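Local coordinates for alcohol dehydrogenase IV (Corynebacterium glutamicum, PDB 3IV7), which probably reduces maleylacetate with a nicotinamide cofactor, as an enzyme of the iron-containing alcohol dehydrogenase family, at residues D188-N191 with A192-A196; F313-S316 with G317-E320; V72-E75 with V76-R79; Q204-P207 with K208-A211. All blocks are in the same frame, centred on the assembly; numbering follows the deposited sequence.

Contact 1 of 4, residues D188-N191 with A192-A196; sequences DPIN and AVLAA
The carboxamide of Asn191 is folded back over the helix start, with OD1 3.0 Å from Ala192 N, although the angle is too poor for a hydrogen bond. Asn191 OD1 accepts from Asp188 N instead, at 2.8 Å and almost straight (171°), with the donor tilted moderately from the carbonyl plane. The carboxylate of Asp188 returns the favour: the syn side of Asp188 OD1 receives Asn191 N at 2.8 Å, and the same oxygen takes a weak bond from Ile190 N. Turning CG of Asn191 between its backbone N and carbonyl carbon (chi1 57°) is what brings the amide back toward Asp188. Of the remaining polar atoms, Asp188 OD2 bonds His10, and Asn191 ND2 bonds Asn186 O and Ser235, so both polar atoms of each group are engaged. Ordinary helical bonds follow, from Ala192 N to Asp188 O (3.0 Å) through Ala195 N to Asn191 O (2.9 Å). On the apolar side, Ile190 CG2 reaches Leu194 CD1 at 4.3 Å, one turn on, while Pro189 and Ile190 pack against Tyr224 of the second subunit. Reciprocal side-chain-to-backbone bonding between Asp188, the N-cap residue, and Asn191 is the capping box that opens helix 189-211.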
loop_
_atom_site.group_PDB
_atom_site.type_symbol
_atom_site.label_atom_id
_atom_site.label_comp_id
_atom_site.label_asym_id
_atom_site.label_seq_id
_atom_site.Cartn_x
_atom_site.Cartn_y
_atom_site.Cartn_z
ATOM N N ASP A 188 -3.575 -5.445 10.317
ATOM C CA ASP A 188 -2.488 -4.534 10.790
ATOM C C ASP A 188 -2.870 -3.100 10.368
ATOM O O ASP A 188 -3.887 -2.923 9.724
ATOM C CB ASP A 188 -1.109 -4.989 10.259
ATOM C CG ASP A 188 -0.954 -4.811 8.733
ATOM O OD1 ASP A 188 -1.411 -3.763 8.193
ATOM O OD2 ASP A 188 -0.316 -5.707 8.088
ATOM N N PRO A 189 -2.077 -2.082 10.765
ATOM C CA PRO A 189 -2.507 -0.711 10.492
ATOM C C PRO A 189 -2.551 -0.325 9.042
ATOM O O PRO A 189 -3.312 0.591 8.681
ATOM C CB PRO A 189 -1.465 0.158 11.249
ATOM C CG PRO A 189 -0.956 -0.710 12.327
ATOM C CD PRO A 189 -1.002 -2.131 11.789
ATOM N N ILE A 190 -1.752 -1.001 8.208
ATOM C CA ILE A 190 -1.678 -0.697 6.783
ATOM C C ILE A 190 -2.859 -1.315 6.052
ATOM O O ILE A 190 -3.567 -0.615 5.329
ATOM C CB ILE A 190 -0.361 -1.176 6.172
ATOM C CG1 ILE A 190 0.798 -0.439 6.843
ATOM C CG2 ILE A 190 -0.365 -0.927 4.610
ATOM C CD1 ILE A 190 2.126 -1.095 6.718
ATOM N N ASN A 191 -3.081 -2.632 6.210
ATOM C CA ASN A 191 -4.248 -3.214 5.574
ATOM C C ASN A 191 -5.564 -2.589 6.127
ATOM O O ASN A 191 -6.562 -2.519 5.417
ATOM C CB ASN A 191 -4.253 -4.755 5.579
ATOM C CG ASN A 191 -4.140 -5.371 6.974
ATOM O OD1 ASN A 191 -4.892 -5.031 7.875
ATOM N ND2 ASN A 191 -3.272 -6.394 7.102
ATOM N N ALA A 192 -5.526 -2.106 7.376
ATOM C CA ALA A 192 -6.663 -1.409 7.957
ATOM C C ALA A 192 -6.956 -0.112 7.194
ATOM O O ALA A 192 -8.108 0.150 6.831
ATOM C CB ALA A 192 -6.418 -1.111 9.405
ATOM N N VAL A 193 -5.931 0.716 6.966
ATOM C CA VAL A 193 -6.178 1.994 6.298
ATOM C C VAL A 193 -6.630 1.757 4.856
ATOM O O VAL A 193 -7.566 2.411 4.372
ATOM C CB VAL A 193 -4.993 2.949 6.376
ATOM C CG1 VAL A 193 -3.910 2.529 5.443
ATOM C CG2 VAL A 193 -5.472 4.389 6.072
ATOM N N LEU A 194 -6.072 0.739 4.210
ATOM C CA LEU A 194 -6.503 0.399 2.844
ATOM C C LEU A 194 -7.963 -0.093 2.839
ATOM O O LEU A 194 -8.719 0.286 1.984
ATOM C CB LEU A 194 -5.568 -0.638 2.200
ATOM C CG LEU A 194 -4.111 -0.141 2.007
ATOM C CD1 LEU A 194 -3.227 -1.230 1.421
ATOM C CD2 LEU A 194 -4.074 1.124 1.123
ATOM N N ALA A 195 -8.337 -0.941 3.807
ATOM C CA ALA A 195 -9.695 -1.443 3.889
ATOM C C ALA A 195 -10.699 -0.294 4.040
ATOM O O ALA A 195 -11.719 -0.306 3.410
ATOM C CB ALA A 195 -9.845 -2.422 5.031
ATOM N N ALA A 196 -10.346 0.719 4.839
ATOM C CA ALA A 196 -11.223 1.875 5.091
ATOM C C ALA A 196 -11.346 2.745 3.828
ATOM O O ALA A 196 -12.391 3.300 3.569
ATOM C CB ALA A 196 -10.680 2.696 6.231
#

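Contact 2 of 4, residues F313-S316 with G317-E320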
loop_
_atom_site.group_PDB
_atom_site.type_symbol
_atom_site.label_atom_id
_atom_site.label_comp_id
_atom_site.label_asym_id
_atom_site.label_seq_id
_atom_site.Cartn_x
_atom_site.Cartn_y
_atom_site.Cartn_z
ATOM N N PHE A 313 -30.692 -21.848 -0.176
ATOM C CA PHE A 313 -30.185 -22.317 1.109
ATOM C C PHE A 313 -31.372 -22.582 2.019
ATOM O O PHE A 313 -32.361 -21.907 1.931
ATOM C CB PHE A 313 -29.250 -21.269 1.718
ATOM C CG PHE A 313 -28.502 -21.757 2.906
ATOM C CD1 PHE A 313 -27.716 -22.900 2.820
ATOM C CD2 PHE A 313 -28.557 -21.071 4.108
ATOM C CE1 PHE A 313 -27.029 -23.374 3.934
ATOM C CE2 PHE A 313 -27.843 -21.535 5.248
ATOM C CZ PHE A 313 -27.090 -22.674 5.158
ATOM N N GLU A 314 -31.289 -23.627 2.834
ATOM C CA GLU A 314 -32.361 -23.981 3.753
ATOM C C GLU A 314 -31.808 -24.174 5.166
ATOM O O GLU A 314 -30.608 -24.436 5.345
ATOM C CB GLU A 314 -33.050 -25.281 3.297
ATOM C CG GLU A 314 -33.291 -25.355 1.796
ATOM C CD GLU A 314 -34.261 -26.421 1.431
ATOM O OE1 GLU A 314 -33.938 -27.617 1.616
ATOM O OE2 GLU A 314 -35.349 -26.073 0.936
ATOM N N ALA A 315 -32.690 -24.042 6.158
ATOM C CA ALA A 315 -32.332 -24.213 7.560
ATOM C C ALA A 315 -31.684 -25.562 7.821
ATOM O O ALA A 315 -30.793 -25.677 8.657
ATOM C CB ALA A 315 -33.588 -24.064 8.455
ATOM N N SER A 316 -32.166 -26.593 7.127
ATOM C CA SER A 316 -31.682 -27.940 7.343
ATOM C C SER A 316 -30.189 -28.079 7.016
ATOM O O SER A 316 -29.560 -28.995 7.475
ATOM C CB SER A 316 -32.505 -28.952 6.513
ATOM O OG SER A 316 -32.369 -28.671 5.134
ATOM N N GLY A 317 -29.664 -27.180 6.206
ATOM C CA GLY A 317 -28.230 -27.160 5.851
ATOM C C GLY A 317 -27.303 -26.375 6.791
ATOM O O GLY A 317 -26.074 -26.463 6.675
ATOM N N ILE A 318 -27.871 -25.630 7.729
ATOM C CA ILE A 318 -27.064 -24.806 8.660
ATOM C C ILE A 318 -26.142 -25.654 9.598
ATOM O O ILE A 318 -24.992 -25.296 9.824
ATOM C CB ILE A 318 -27.964 -23.910 9.499
ATOM C CG1 ILE A 318 -28.603 -22.831 8.616
ATOM C CG2 ILE A 318 -27.185 -23.277 10.678
ATOM C CD1 ILE A 318 -29.748 -22.072 9.308
ATOM N N ALA A 319 -26.666 -26.749 10.154
ATOM C CA ALA A 319 -25.858 -27.616 11.030
ATOM C C ALA A 319 -24.539 -28.039 10.321
ATOM O O ALA A 319 -23.472 -28.022 10.922
ATOM C CB ALA A 319 -26.665 -28.849 11.473
ATOM N N GLU A 320 -24.639 -28.412 9.051
ATOM C CA GLU A 320 -23.482 -28.813 8.279
ATOM C C GLU A 320 -22.563 -27.605 7.994
ATOM O O GLU A 320 -21.323 -27.703 8.135
ATOM C CB GLU A 320 -23.922 -29.447 6.970
ATOM C CG GLU A 320 -22.759 -29.916 6.063
ATOM C CD GLU A 320 -23.253 -30.521 4.745
ATOM O OE1 GLU A 320 -24.496 -30.598 4.549
ATOM O OE2 GLU A 320 -22.402 -30.908 3.906
HETATM O O HOH W 1 -29.458 -27.323 10.464
HETATM O O HOH W 2 -26.923 -29.766 8.070
#
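The side chains of Phe313 and Ile318 cross at about a right angle, with Phe313 CE2 3.7 Å from Ile318 CG1. The contact is made by the CE2/CZ end of the ring, which also leans on the backbone of the turn, where Phe313 CZ lies 4.1 Å from Gly317 C. Because Gly317 carries no side chain, the ring can settle close against this part of the chain. With CG of Phe313 trans to its own backbone N (chi1 -170°), the ring swings forward over the residues that follow. Further along the isoleucine, Ile318 CD1 comes to 3.8 Å from Ala315 CA, so that Ile318 touches both the phenylalanine and the turn.

A next shell of backbone bonds sets these positions. Gly317 N donates to Glu314 O at 3.0 Å and Ile318 N to Ala315 O at 3.1 Å; both bonds span three residues, as in a tight turn. Two waters carry the pattern onward: one links Ala315 O (2.8 Å from the water) to Ala319 N, the other Ser316 O to Glu320 N, each bridging a carbonyl and an amide four residues apart. The whole turn leads into helix 318-326. Phe313 packs edge-to-face with Phe252 and touches Leu254 and Leu308, while Ile318 rests on Leu346 and Glu347, and Ala315 on Leu350, all three in helix 339-351.

Contact 3 of 4, residues V72-E75 with V76-R79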
loop_
_atom_site.group_PDB
_atom_site.type_symbol
_atom_site.label_atom_id
_atom_site.label_comp_id
_atom_site.label_asym_id
_atom_site.label_seq_id
_atom_site.Cartn_x
_atom_site.Cartn_y
_atom_site.Cartn_z
ATOM N N VAL A 72 -12.945 -23.221 -10.943
ATOM C CA VAL A 72 -11.731 -23.746 -11.601
ATOM C C VAL A 72 -11.487 -25.235 -11.346
ATOM O O VAL A 72 -10.677 -25.606 -10.494
ATOM C CB VAL A 72 -10.457 -22.909 -11.236
ATOM C CG1 VAL A 72 -9.290 -23.196 -12.234
ATOM C CG2 VAL A 72 -10.775 -21.416 -11.246
ATOM N N PRO A 73 -12.217 -26.098 -12.082
ATOM C CA PRO A 73 -11.983 -27.517 -11.997
ATOM C C PRO A 73 -10.581 -27.816 -12.417
ATOM O O PRO A 73 -10.079 -27.196 -13.343
ATOM C CB PRO A 73 -12.978 -28.112 -13.017
ATOM C CG PRO A 73 -14.072 -27.089 -13.108
ATOM C CD PRO A 73 -13.385 -25.769 -12.925
ATOM N N ILE A 74 -9.974 -28.806 -11.774
ATOM C CA ILE A 74 -8.608 -29.149 -12.023
ATOM C C ILE A 74 -8.411 -29.589 -13.456
ATOM O O ILE A 74 -7.393 -29.276 -14.053
ATOM C CB ILE A 74 -8.097 -30.259 -11.045
ATOM C CG1 ILE A 74 -6.576 -30.489 -11.240
ATOM C CG2 ILE A 74 -8.879 -31.592 -11.262
ATOM C CD1 ILE A 74 -5.699 -29.194 -11.089
ATOM N N GLU A 75 -9.420 -30.253 -14.038
ATOM C CA GLU A 75 -9.335 -30.698 -15.432
ATOM C C GLU A 75 -9.307 -29.490 -16.404
ATOM O O GLU A 75 -8.678 -29.533 -17.454
ATOM C CB GLU A 75 -10.503 -31.622 -15.793
ATOM C CG GLU A 75 -10.644 -32.921 -14.885
ATOM C CD GLU A 75 -11.426 -32.655 -13.575
ATOM O OE1 GLU A 75 -11.836 -31.503 -13.341
ATOM O OE2 GLU A 75 -11.635 -33.600 -12.792
ATOM N N VAL A 76 -10.021 -28.454 -16.062
ATOM C CA VAL A 76 -10.036 -27.236 -16.872
ATOM C C VAL A 76 -8.681 -26.493 -16.709
ATOM O O VAL A 76 -8.106 -26.016 -17.669
ATOM C CB VAL A 76 -11.231 -26.353 -16.465
ATOM C CG1 VAL A 76 -11.180 -24.969 -17.146
ATOM C CG2 VAL A 76 -12.579 -27.116 -16.778
ATOM N N ALA A 77 -8.177 -26.426 -15.475
ATOM C CA ALA A 77 -6.870 -25.828 -15.228
ATOM C C ALA A 77 -5.793 -26.606 -16.018
ATOM O O ALA A 77 -4.953 -26.000 -16.706
ATOM C CB ALA A 77 -6.559 -25.832 -13.738
ATOM N N GLU A 78 -5.864 -27.942 -15.976
ATOM C CA GLU A 78 -4.868 -28.792 -16.666
ATOM C C GLU A 78 -4.855 -28.591 -18.188
ATOM O O GLU A 78 -3.779 -28.520 -18.785
ATOM C CB GLU A 78 -5.035 -30.276 -16.302
ATOM C CG GLU A 78 -4.517 -30.615 -14.897
ATOM C CD GLU A 78 -2.994 -30.546 -14.805
ATOM O OE1 GLU A 78 -2.339 -31.478 -15.272
ATOM O OE2 GLU A 78 -2.454 -29.570 -14.252
ATOM N N ARG A 79 -6.037 -28.503 -18.811
ATOM C CA ARG A 79 -6.112 -28.157 -20.257
ATOM C C ARG A 79 -5.518 -26.782 -20.541
ATOM O O ARG A 79 -4.745 -26.635 -21.465
ATOM C CB ARG A 79 -7.552 -28.198 -20.765
ATOM C CG ARG A 79 -8.055 -29.614 -21.067
ATOM C CD ARG A 79 -9.443 -29.586 -21.729
ATOM N NE ARG A 79 -10.507 -29.125 -20.819
ATOM C CZ ARG A 79 -11.149 -29.903 -19.938
ATOM N NH1 ARG A 79 -10.795 -31.171 -19.758
ATOM N NH2 ARG A 79 -12.099 -29.398 -19.189
#
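Pro73 and Val76 lie side by side and point the same way, with Pro73 CB 3.9 Å from Val76 CG2. A second apolar group gathers round the methyl of Ala77, where Val72 CG1 lies 4.1 Å from Ala77 CB and Ile74 CD1 approaches less closely. This apolar centre continues into Leu103 and Ala106 of helix 98-111 and into Leu133 of strand 130-135.

Moving outward, Ile74 runs alongside Glu78, with Ile74 CG1 4.2 Å from Glu78 CG, so that the aliphatic part of the glutamate lies against the isoleucine while its carboxylate turns to a salt bridge with Arg81. At the polar rim the guanidinium of Arg79 is laid over the backbone rather than against an acid of the same turn: Glu75 O sits 3.5 Å from Arg79 CZ, over the centre of one face. A bend at chi3 (-68°) doubles the arginine back into this place, and a salt bridge to Glu67 holds its NH2. The carboxylate of Glu75 keeps away, with Glu75 OE1 6.2 Å from Arg79 NH2.

Pro73 occupies the N-cap position, and its carbonyl takes two amides, a good bond from Ala77 N to Pro73 O (3.0 Å) and a weak one from Val76 N. The helix opened here, 74-86, connects parallel strands 63-65 and 91-96, a beta-alpha-beta crossover passing strand 40-43, as in the Rossmann-like N-terminal domain of this enzyme family.

Contact 4 of 4, residues Q204-P207 with K208-A211; sequences QGLP and KIVA
Lys208 stretches its side chain back across the backbone of Gln204 in the last turns of helix 189-211, a helix kinked by Pro207. The two side chains meet at a slant: Lys208 is extended beyond CG, whereas Gln204 bends at chi2 (-71°), leaving Gln204 OE1 3.9 Å from Lys208 NZ. This is too long for a hydrogen bond; the ammonium group makes salt bridges with Glu217 and Glu221 of helix 216-236. Along its length the lysine lies over the carbonyl of Gln204, with Lys208 CG 3.4 Å from Gln204 O.

The helix is disturbed at this point. Pro207 has no N-H to give to the turn before it, and Lys208 N turns from Gln204 O to Gly205 O, a weak bond. Regular pairing resumes with Ile209 N, which donates to Gly205 O at 3.1 Å and weakly to Leu206 O.

Leu206 and Ile209 face inward. Leu206 CD2 and Ile209 CD1 approach to 4.3 Å, and both side chains press on Ala222. Pro207 packs on Leu298 and Ser301 of helix 291-301, and Val210 touches Val164 and Val168 of helix 164-181. At the end of the helix, Ala211 covers the proline's carbonyl twice over: Ala211 N donates to Pro207 O at 3.0 Å, and Ala211 CB rests 3.4 Å from that same oxygen.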
loop_
_atom_site.group_PDB
_atom_site.type_symbol
_atom_site.label_atom_id
_atom_site.label_comp_id
_atom_site.label_asym_id
_atom_site.label_seq_id
_atom_site.Cartn_x
_atom_site.Cartn_y
_atom_site.Cartn_z
ATOM N N GLN A 204 -19.393 5.288 -1.808
ATOM C CA GLN A 204 -19.641 6.427 -2.693
ATOM C C GLN A 204 -20.082 5.949 -4.071
ATOM O O GLN A 204 -21.057 6.451 -4.629
ATOM C CB GLN A 204 -18.349 7.267 -2.836
ATOM C CG GLN A 204 -18.010 8.116 -1.618
ATOM C CD GLN A 204 -18.970 9.284 -1.434
ATOM O OE1 GLN A 204 -19.272 10.035 -2.389
ATOM N NE2 GLN A 204 -19.463 9.445 -0.215
ATOM N N GLY A 205 -19.397 4.915 -4.573
ATOM C CA GLY A 205 -19.582 4.439 -5.954
ATOM C C GLY A 205 -20.842 3.640 -6.253
ATOM O O GLY A 205 -21.536 3.911 -7.245
ATOM N N LEU A 206 -21.165 2.678 -5.389
ATOM C CA LEU A 206 -22.260 1.779 -5.657
ATOM C C LEU A 206 -23.606 2.489 -5.816
ATOM O O LEU A 206 -24.341 2.181 -6.740
ATOM C CB LEU A 206 -22.323 0.632 -4.609
ATOM C CG LEU A 206 -21.044 -0.255 -4.541
ATOM C CD1 LEU A 206 -21.152 -1.313 -3.453
ATOM C CD2 LEU A 206 -20.703 -0.911 -5.894
ATOM N N PRO A 207 -23.909 3.486 -4.957
ATOM C CA PRO A 207 -25.191 4.141 -5.161
ATOM C C PRO A 207 -25.251 4.947 -6.477
ATOM O O PRO A 207 -26.342 5.163 -7.007
ATOM C CB PRO A 207 -25.302 5.102 -3.963
ATOM C CG PRO A 207 -24.366 4.532 -2.923
ATOM C CD PRO A 207 -23.291 3.846 -3.664
ATOM N N LYS A 208 -24.096 5.467 -6.929
ATOM C CA LYS A 208 -24.037 6.243 -8.154
ATOM C C LYS A 208 -24.281 5.320 -9.382
ATOM O O LYS A 208 -24.860 5.741 -10.364
ATOM C CB LYS A 208 -22.696 6.949 -8.271
ATOM C CG LYS A 208 -22.484 8.079 -7.260
ATOM C CD LYS A 208 -21.103 8.689 -7.425
ATOM C CE LYS A 208 -20.679 9.489 -6.185
ATOM N NZ LYS A 208 -19.338 9.960 -6.330
ATOM N N ILE A 209 -23.858 4.061 -9.273
ATOM C CA ILE A 209 -24.089 3.047 -10.313
ATOM C C ILE A 209 -25.576 2.665 -10.386
ATOM O O ILE A 209 -26.123 2.471 -11.483
ATOM C CB ILE A 209 -23.222 1.776 -10.074
ATOM C CG1 ILE A 209 -21.736 2.112 -10.292
ATOM C CG2 ILE A 209 -23.683 0.597 -11.003
ATOM C CD1 ILE A 209 -20.795 1.175 -9.693
ATOM N N VAL A 210 -26.237 2.598 -9.231
ATOM C CA VAL A 210 -27.696 2.282 -9.194
ATOM C C VAL A 210 -28.489 3.456 -9.746
ATOM O O VAL A 210 -29.404 3.275 -10.518
ATOM C CB VAL A 210 -28.171 1.957 -7.759
ATOM C CG1 VAL A 210 -29.698 1.852 -7.713
ATOM C CG2 VAL A 210 -27.475 0.646 -7.242
ATOM N N ALA A 211 -28.082 4.666 -9.368
ATOM C CA ALA A 211 -28.661 5.878 -9.898
ATOM C C ALA A 211 -28.443 6.028 -11.435
ATOM O O ALA A 211 -29.307 6.581 -12.141
ATOM C CB ALA A 211 -28.089 7.135 -9.129
#

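How the contacts relate
Along the chain the order is contact 3, contact 1, contact 4, contact 2. Contact 3 belongs to the N-terminal alpha/beta part with its parallel sheet; the other three fall in the C-terminal helical part. Contacts 1 and 4 mark the beginning and the end of one helix, 189-211, and their centres are about 23 Å apart. Contact 2 lies where the chain enters helix 318-326, with its centre about 34 Å from each of those two. Contact 3 lies across the centre of the chain from both contacts 1 and 4, at about 35 and 36 Å between centres. Together they illustrate how helix ends are built in both parts of the enzyme, and none touches another.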